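Local coordinates for protein endoglucanase (Thermotoga maritima, PDB 2FVG) that probably acts as a metal-dependent aminopeptidase of the M42 family, using two divalent cations per subunit, at residues 13-17 / 194-198; 244-248 / 259-263; 269-273 / 321-325. Numbering follows the deposited sequence.

Contact 1 of 3, residues 13-17 / 194-198; sequences VSGDE and TVQEE. With EDO (1,2-ethanediol), chain D.
Glu17 lays its carboxylate against the backbone of Val195 and Gln196 and shows how one buried acid can tie two loops together. The loop 13-17 joins helix 4-9 to helix 18-28, and Glu17 stands at the N-cap position of the second. A type II turn runs from Val13 to Asp16, closed by Asp16 N to Val13 O at 2.8 Å; Gly15 takes its third position with phi/psi 96/-11, where a side chain would clash with the preceding carbonyl. Segment 194-198 is extended as it leaves strand 187-194. CA atoms are nearest at Ser14-Gln196, 5.4 Å, and Glu17-Val195, 6.7 Å.

With chi1 m and chi2 p, Glu17 folds back so that its OE2 accepts from Gly15 N and from Gln196 N, each at 3.0 Å and nearly linear. The same OE2 lies 3.6 Å from Val195 CA. Its OE1 is bridged by a water, 2.9 Å away, which also donates to Gln196 O at 2.7 Å. Gln196, chi1 and chi2 t, brings OE1 to 3.8 Å from Ser14 CB, while Ser14 OG hydrogen-bonds Asp63.

Glu197, the predicted proton acceptor, and Glu198, a predicted zinc ligand modelled only to CB, follow directly. The CA-to-CB bond of Glu197 points away from loop 13-17, and its OE1 lies 3.5 Å from O1 of an ethanediol probably left from crystallisation. Because the Glu17 carboxylate accepts from main-chain NH groups on both loops, its chemistry is consistent with holding the backbone just before the predicted proton acceptor.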
loop_
_atom_site.group_PDB
_atom_site.type_symbol
_atom_site.label_atom_id
_atom_site.label_comp_id
_atom_site.label_asym_id
_atom_site.label_seq_id
_atom_site.Cartn_x
_atom_site.Cartn_y
_atom_site.Cartn_z
ATOM N N VAL A 13 -5.577 8.460 -3.684
ATOM C CA VAL A 13 -6.779 7.720 -3.425
ATOM C C VAL A 13 -7.044 6.798 -4.604
ATOM O O VAL A 13 -6.616 7.095 -5.720
ATOM C CB VAL A 13 -7.950 8.705 -3.217
ATOM C CG1 VAL A 13 -9.279 7.959 -3.044
ATOM C CG2 VAL A 13 -7.681 9.555 -2.010
ATOM N N SER A 14 -7.727 5.676 -4.357
ATOM C CA SER A 14 -8.059 4.695 -5.407
ATOM C C SER A 14 -8.709 5.373 -6.593
ATOM O O SER A 14 -9.693 6.083 -6.436
ATOM C CB SER A 14 -9.036 3.645 -4.866
ATOM O OG SER A 14 -8.472 2.948 -3.775
ATOM N N GLY A 15 -8.175 5.149 -7.784
ATOM C CA GLY A 15 -8.747 5.796 -8.981
ATOM C C GLY A 15 -7.979 7.065 -9.322
ATOM O O GLY A 15 -8.128 7.615 -10.403
ATOM N N ASP A 16 -7.112 7.504 -8.413
ATOM C CA ASP A 16 -6.359 8.741 -8.607
ATOM C C ASP A 16 -4.918 8.584 -8.153
ATOM O O ASP A 16 -4.409 9.434 -7.430
ATOM C CB ASP A 16 -7.055 9.858 -7.817
ATOM C CG ASP A 16 -6.505 11.252 -8.122
ATOM O OD1 ASP A 16 -6.261 11.584 -9.303
ATOM O OD2 ASP A 16 -6.331 12.033 -7.159
ATOM N N GLU A 17 -4.245 7.527 -8.605
ATOM C CA GLU A 17 -2.868 7.237 -8.173
ATOM C C GLU A 17 -1.735 7.876 -8.979
ATOM O O GLU A 17 -0.564 7.495 -8.801
ATOM C CB GLU A 17 -2.602 5.715 -8.141
ATOM C CG GLU A 17 -3.603 4.813 -7.398
ATOM C CD GLU A 17 -4.889 4.493 -8.198
ATOM O OE1 GLU A 17 -5.157 5.126 -9.251
ATOM O OE2 GLU A 17 -5.648 3.599 -7.749
ATOM N N THR A 194 0.430 -1.407 -8.126
ATOM C CA THR A 194 -0.893 -1.506 -8.691
ATOM C C THR A 194 -1.830 -0.371 -8.345
ATOM O O THR A 194 -1.615 0.401 -7.406
ATOM C CB THR A 194 -1.552 -2.840 -8.278
ATOM O OG1 THR A 194 -1.828 -2.815 -6.875
ATOM C CG2 THR A 194 -0.632 -4.013 -8.569
ATOM N N VAL A 195 -2.927 -0.329 -9.083
ATOM C CA VAL A 195 -3.907 0.693 -8.919
ATOM C C VAL A 195 -5.253 -0.003 -8.737
ATOM O O VAL A 195 -5.355 -1.200 -8.972
ATOM C CB VAL A 195 -3.970 1.544 -10.225
ATOM C CG1 VAL A 195 -2.662 2.257 -10.474
ATOM C CG2 VAL A 195 -4.375 0.684 -11.464
ATOM N N GLN A 196 -6.276 0.719 -8.302
ATOM C CA GLN A 196 -7.616 0.143 -8.345
ATOM C C GLN A 196 -8.177 0.361 -9.760
ATOM O O GLN A 196 -8.156 1.482 -10.285
ATOM C CB GLN A 196 -8.556 0.746 -7.302
ATOM C CG GLN A 196 -10.037 0.370 -7.528
ATOM C CD GLN A 196 -10.896 0.542 -6.297
ATOM O OE1 GLN A 196 -11.768 1.415 -6.251
ATOM N NE2 GLN A 196 -10.634 -0.270 -5.270
ATOM N N GLU A 197 -8.665 -0.712 -10.378
ATOM C CA GLU A 197 -9.257 -0.623 -11.716
ATOM C C GLU A 197 -10.791 -0.494 -11.637
ATOM O O GLU A 197 -11.384 -0.672 -10.565
ATOM C CB GLU A 197 -8.849 -1.829 -12.582
ATOM C CG GLU A 197 -9.580 -3.157 -12.301
ATOM C CD GLU A 197 -9.175 -3.859 -11.004
ATOM O OE1 GLU A 197 -8.183 -3.456 -10.345
ATOM O OE2 GLU A 197 -9.857 -4.849 -10.655
ATOM N N GLU A 198 -11.422 -0.183 -12.770
ATOM C CA GLU A 198 -12.879 -0.061 -12.839
ATOM C C GLU A 198 -13.508 -1.403 -13.235
ATOM O O GLU A 198 -14.735 -1.571 -13.212
ATOM C CB GLU A 198 -13.286 1.045 -13.826
HETATM C C1 EDO D . -4.042 -5.214 -11.117
HETATM O O1 EDO D . -4.816 -4.017 -10.952
HETATM C C2 EDO D . -3.755 -5.855 -9.760
HETATM O O2 EDO D . -2.809 -6.925 -9.906
HETATM O O HOH W 1 -6.970 3.751 -10.995
#

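Contact 2 of 3, residues 244-248 / 259-263; sequences AITFY and FQTIV
Ile245, in short strand 244-245, begins the contact with helix 256-268, the helix of a beta-alpha-beta unit completed by parallel strand 274-275. CA atoms are nearest at Ile245-Val263, 7.4 Å, and Phe247-Phe259, 6.5 Å, so the chain leaving the strand runs toward earlier helix residues. Ile245 (chi1 m, chi2 t) places CD1 3.7 Å from Ile262 CG2 and 4.0 Å from Val263 CG2, while its CG2 meets Phe259 CE1 at 3.9 Å. Thr246 turns its CB away from the helix, yet its carbonyl O sits 3.4 Å from Phe259 CD1, at the ring edge. At Phe247, phi/psi of -96/-40 breaks the extended course; with chi1 t, its ring directs an edge onto one face of Phe259, also chi1 t. This T-shaped pair has centroids 5.2 Å apart and planes at 87°. With no hydrogen bond between the segments, cohesion across this crossover rests on apolar and aromatic packing.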
loop_
_atom_site.group_PDB
_atom_site.type_symbol
_atom_site.label_atom_id
_atom_site.label_comp_id
_atom_site.label_asym_id
_atom_site.label_seq_id
_atom_site.Cartn_x
_atom_site.Cartn_y
_atom_site.Cartn_z
ATOM N N ALA A 244 5.062 -10.832 8.656
ATOM C CA ALA A 244 4.073 -11.907 8.800
ATOM C C ALA A 244 3.994 -12.701 7.512
ATOM O O ALA A 244 3.891 -12.117 6.443
ATOM C CB ALA A 244 2.655 -11.317 9.110
ATOM N N ILE A 245 4.011 -14.031 7.614
ATOM C CA ILE A 245 3.949 -14.908 6.438
ATOM C C ILE A 245 2.538 -15.508 6.423
ATOM O O ILE A 245 2.145 -16.202 7.357
ATOM C CB ILE A 245 5.112 -15.948 6.484
ATOM C CG1 ILE A 245 6.452 -15.200 6.572
ATOM C CG2 ILE A 245 5.154 -16.818 5.230
ATOM C CD1 ILE A 245 7.642 -16.109 6.765
ATOM N N THR A 246 1.742 -15.158 5.411
ATOM C CA THR A 246 0.387 -15.646 5.304
ATOM C C THR A 246 0.327 -17.130 4.937
ATOM O O THR A 246 1.023 -17.592 4.032
ATOM C CB THR A 246 -0.420 -14.798 4.296
ATOM O OG1 THR A 246 -0.426 -13.443 4.739
ATOM C CG2 THR A 246 -1.837 -15.259 4.185
ATOM N N PHE A 247 -0.511 -17.871 5.649
ATOM C CA PHE A 247 -0.698 -19.303 5.396
ATOM C C PHE A 247 -1.913 -19.550 4.487
ATOM O O PHE A 247 -1.874 -20.408 3.612
ATOM C CB PHE A 247 -0.824 -20.075 6.723
ATOM C CG PHE A 247 -1.059 -21.562 6.552
ATOM C CD1 PHE A 247 0.005 -22.436 6.347
ATOM C CD2 PHE A 247 -2.343 -22.084 6.610
ATOM C CE1 PHE A 247 -0.219 -23.804 6.193
ATOM C CE2 PHE A 247 -2.569 -23.456 6.460
ATOM C CZ PHE A 247 -1.509 -24.311 6.257
ATOM N N TYR A 248 -2.982 -18.796 4.717
ATOM C CA TYR A 248 -4.199 -18.876 3.941
ATOM C C TYR A 248 -4.680 -17.455 3.687
ATOM O O TYR A 248 -4.691 -16.636 4.616
ATOM C CB TYR A 248 -5.268 -19.645 4.723
ATOM C CG TYR A 248 -6.678 -19.505 4.172
ATOM C CD1 TYR A 248 -7.131 -20.324 3.137
ATOM C CD2 TYR A 248 -7.562 -18.556 4.702
ATOM C CE1 TYR A 248 -8.438 -20.192 2.633
ATOM C CE2 TYR A 248 -8.863 -18.417 4.213
ATOM C CZ TYR A 248 -9.295 -19.240 3.185
ATOM O OH TYR A 248 -10.588 -19.107 2.715
ATOM N N PHE A 259 4.730 -21.403 0.815
ATOM C CA PHE A 259 4.713 -20.999 2.212
ATOM C C PHE A 259 6.020 -21.428 2.892
ATOM O O PHE A 259 6.696 -20.617 3.523
ATOM C CB PHE A 259 3.487 -21.578 2.953
ATOM C CG PHE A 259 3.507 -21.320 4.450
ATOM C CD1 PHE A 259 3.043 -20.117 4.974
ATOM C CD2 PHE A 259 4.016 -22.271 5.327
ATOM C CE1 PHE A 259 3.084 -19.869 6.357
ATOM C CE2 PHE A 259 4.053 -22.033 6.699
ATOM C CZ PHE A 259 3.587 -20.829 7.212
ATOM N N GLN A 260 6.380 -22.696 2.712
ATOM C CA GLN A 260 7.546 -23.287 3.349
ATOM C C GLN A 260 8.862 -22.709 2.859
ATOM O O GLN A 260 9.787 -22.566 3.647
ATOM C CB GLN A 260 7.528 -24.808 3.182
ATOM C CG GLN A 260 8.463 -25.562 4.132
ATOM C CD GLN A 260 8.088 -25.380 5.601
ATOM O OE1 GLN A 260 6.918 -25.491 5.983
ATOM N NE2 GLN A 260 9.085 -25.107 6.431
ATOM N N THR A 261 8.945 -22.382 1.569
ATOM C CA THR A 261 10.145 -21.757 1.007
ATOM C C THR A 261 10.395 -20.417 1.671
ATOM O O THR A 261 11.538 -20.083 2.006
ATOM C CB THR A 261 10.028 -21.545 -0.527
ATOM O OG1 THR A 261 9.927 -22.815 -1.167
ATOM C CG2 THR A 261 11.241 -20.807 -1.089
ATOM N N ILE A 262 9.328 -19.645 1.853
ATOM C CA ILE A 262 9.440 -18.344 2.481
ATOM C C ILE A 262 9.912 -18.481 3.936
ATOM O O ILE A 262 10.833 -17.795 4.377
ATOM C CB ILE A 262 8.117 -17.573 2.402
ATOM C CG1 ILE A 262 7.750 -17.325 0.938
ATOM C CG2 ILE A 262 8.254 -16.240 3.102
ATOM C CD1 ILE A 262 6.357 -16.675 0.732
ATOM N N VAL A 263 9.296 -19.395 4.664
ATOM C CA VAL A 263 9.662 -19.646 6.055
ATOM C C VAL A 263 11.104 -20.126 6.175
ATOM O O VAL A 263 11.857 -19.638 7.018
ATOM C CB VAL A 263 8.727 -20.697 6.695
ATOM C CG1 VAL A 263 9.338 -21.267 7.984
ATOM C CG2 VAL A 263 7.376 -20.104 6.930
#

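Contact 3 of 3, residues 269-273 / 321-325; sequences NDIPF and NTKKL
This is loop-to-helix packing: the connection from helix 256-268 to strand 274-275, the second half of a beta-alpha-beta crossover, leans on helix 316-332. It illustrates how one aliphatic residue can seat an irregular connection on a neighbouring helix, here away from the predicted metal and catalytic sites.

Asp270 has left-handed backbone angles, phi/psi 58/41, just after the helix; Ile271 to Phe273 then run extended. The closest CA pair is Ile271-Asn321, 6.1 Å. Segment 321-325 is regular helix, with Leu325 N bonded to Asn321 O at 2.9 Å, and it offers Asn321, Lys324 and Leu325 to the loop.

Ile271 (chi1 m, chi2 t) points toward the helix and covers that turn. Its CG2 lies 3.6 Å from Asn321 O and 3.8 Å from Asn321 CB, and its CD1 reaches Lys324 CB at 3.8 Å, Leu325 N at 3.6 Å and Leu325 CB at 4.1 Å. Lys324 contributes the base of its side chain, since the end leads away. Leu325 also touches Thr265 of helix 256-268, and Asn269 packs on Val328 and Glu332 further along helix 316-332. No hydrogen bond links the two segments. At the exposed margin, Asn321 (chi1 m) sets its amide beside the proline ring, OD1 standing 3.4 Å from Pro272 CD.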
loop_
_atom_site.group_PDB
_atom_site.type_symbol
_atom_site.label_atom_id
_atom_site.label_comp_id
_atom_site.label_asym_id
_atom_site.label_seq_id
_atom_site.Cartn_x
_atom_site.Cartn_y
_atom_site.Cartn_z
ATOM N N ASN A 269 18.242 -17.304 6.897
ATOM C CA ASN A 269 18.906 -16.013 6.788
ATOM C C ASN A 269 18.846 -15.198 8.075
ATOM O O ASN A 269 19.233 -14.028 8.092
ATOM C CB ASN A 269 18.391 -15.202 5.595
ATOM C CG ASN A 269 18.816 -15.785 4.277
ATOM O OD1 ASN A 269 19.802 -15.349 3.690
ATOM N ND2 ASN A 269 18.113 -16.812 3.827
ATOM N N ASP A 270 18.372 -15.835 9.147
ATOM C CA ASP A 270 18.248 -15.215 10.475
ATOM C C ASP A 270 17.354 -13.966 10.445
ATOM O O ASP A 270 17.657 -12.937 11.076
ATOM C CB ASP A 270 19.631 -14.907 11.058
ATOM C CG ASP A 270 20.510 -16.147 11.155
ATOM O OD1 ASP A 270 19.976 -17.241 11.451
ATOM O OD2 ASP A 270 21.743 -16.030 10.947
ATOM N N ILE A 271 16.257 -14.071 9.694
ATOM C CA ILE A 271 15.305 -12.983 9.566
ATOM C C ILE A 271 14.106 -13.339 10.441
ATOM O O ILE A 271 13.520 -14.399 10.247
ATOM C CB ILE A 271 14.832 -12.792 8.106
ATOM C CG1 ILE A 271 15.997 -12.407 7.200
ATOM C CG2 ILE A 271 13.768 -11.720 8.035
ATOM C CD1 ILE A 271 15.619 -12.335 5.717
ATOM N N PRO A 272 13.775 -12.479 11.427
ATOM C CA PRO A 272 12.623 -12.732 12.281
ATOM C C PRO A 272 11.354 -12.673 11.461
ATOM O O PRO A 272 11.231 -11.840 10.547
ATOM C CB PRO A 272 12.639 -11.560 13.273
ATOM C CG PRO A 272 13.993 -10.956 13.165
ATOM C CD PRO A 272 14.477 -11.232 11.791
ATOM N N PHE A 273 10.408 -13.546 11.775
ATOM C CA PHE A 273 9.138 -13.537 11.056
ATOM C C PHE A 273 8.099 -14.026 12.020
ATOM O O PHE A 273 8.452 -14.554 13.076
ATOM C CB PHE A 273 9.169 -14.458 9.830
ATOM C CG PHE A 273 9.358 -15.944 10.166
ATOM C CD1 PHE A 273 10.619 -16.458 10.429
ATOM C CD2 PHE A 273 8.268 -16.816 10.200
ATOM C CE1 PHE A 273 10.797 -17.828 10.748
ATOM C CE2 PHE A 273 8.436 -18.175 10.501
ATOM C CZ PHE A 273 9.698 -18.679 10.777
ATOM N N ASN A 321 13.318 -6.088 7.897
ATOM C CA ASN A 321 13.310 -7.534 7.744
ATOM C C ASN A 321 12.450 -7.997 6.585
ATOM O O ASN A 321 12.748 -9.022 5.954
ATOM C CB ASN A 321 12.907 -8.186 9.043
ATOM C CG ASN A 321 14.017 -8.169 10.030
ATOM O OD1 ASN A 321 15.132 -8.582 9.715
ATOM N ND2 ASN A 321 13.736 -7.698 11.234
ATOM N N THR A 322 11.376 -7.255 6.329
ATOM C CA THR A 322 10.518 -7.506 5.176
ATOM C C THR A 322 11.339 -7.275 3.903
ATOM O O THR A 322 11.354 -8.122 2.998
ATOM C CB THR A 322 9.322 -6.567 5.158
ATOM O OG1 THR A 322 8.635 -6.668 6.406
ATOM C CG2 THR A 322 8.346 -6.952 4.019
ATOM N N LYS A 323 12.027 -6.134 3.841
ATOM C CA LYS A 323 12.894 -5.806 2.720
ATOM C C LYS A 323 13.987 -6.874 2.563
ATOM O O LYS A 323 14.281 -7.297 1.444
ATOM C CB LYS A 323 13.521 -4.426 2.935
ATOM C CG LYS A 323 14.547 -4.030 1.877
ATOM C CD LYS A 323 15.482 -2.917 2.331
ATOM C CE LYS A 323 16.637 -3.442 3.195
ATOM N NZ LYS A 323 17.608 -2.362 3.583
ATOM N N LYS A 324 14.607 -7.304 3.665
ATOM C CA LYS A 324 15.642 -8.346 3.592
ATOM C C LYS A 324 15.076 -9.627 2.995
ATOM O O LYS A 324 15.662 -10.205 2.106
ATOM C CB LYS A 324 16.229 -8.676 4.964
ATOM C CG LYS A 324 17.306 -7.742 5.506
ATOM C CD LYS A 324 17.854 -8.334 6.811
ATOM C CE LYS A 324 18.911 -7.466 7.482
ATOM N NZ LYS A 324 18.356 -6.195 8.013
ATOM N N LEU A 325 13.932 -10.065 3.502
ATOM C CA LEU A 325 13.267 -11.284 3.036
ATOM C C LEU A 325 12.902 -11.254 1.548
ATOM O O LEU A 325 13.124 -12.225 0.845
ATOM C CB LEU A 325 12.021 -11.581 3.888
ATOM C CG LEU A 325 11.279 -12.896 3.667
ATOM C CD1 LEU A 325 12.226 -14.110 3.768
ATOM C CD2 LEU A 325 10.128 -13.021 4.648
#

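Overall arrangement
Together the three contacts show how bonding changes with place in a fold. Contact 1 lies on the opposite side of the chain's centre from the other two, with centres 28 and 30 Å away, and is a buried junction of two loops held by polar chemistry beside a predicted proton acceptor and a predicted metal ligand. Contacts 2 and 3 lack hydrogen bonds between their segments; contact 2 is mostly buried, contact 3 only partly. Contact 2 lies within a beta-alpha-beta unit, and contact 3 packs that unit's second connection against helix 316-332. They join directly: Phe273 CD2 packs 3.6 Å from Ile245 CD1, and Leu325 CD1 lies 4.0 Å from Ile262 O, making their packing continuous.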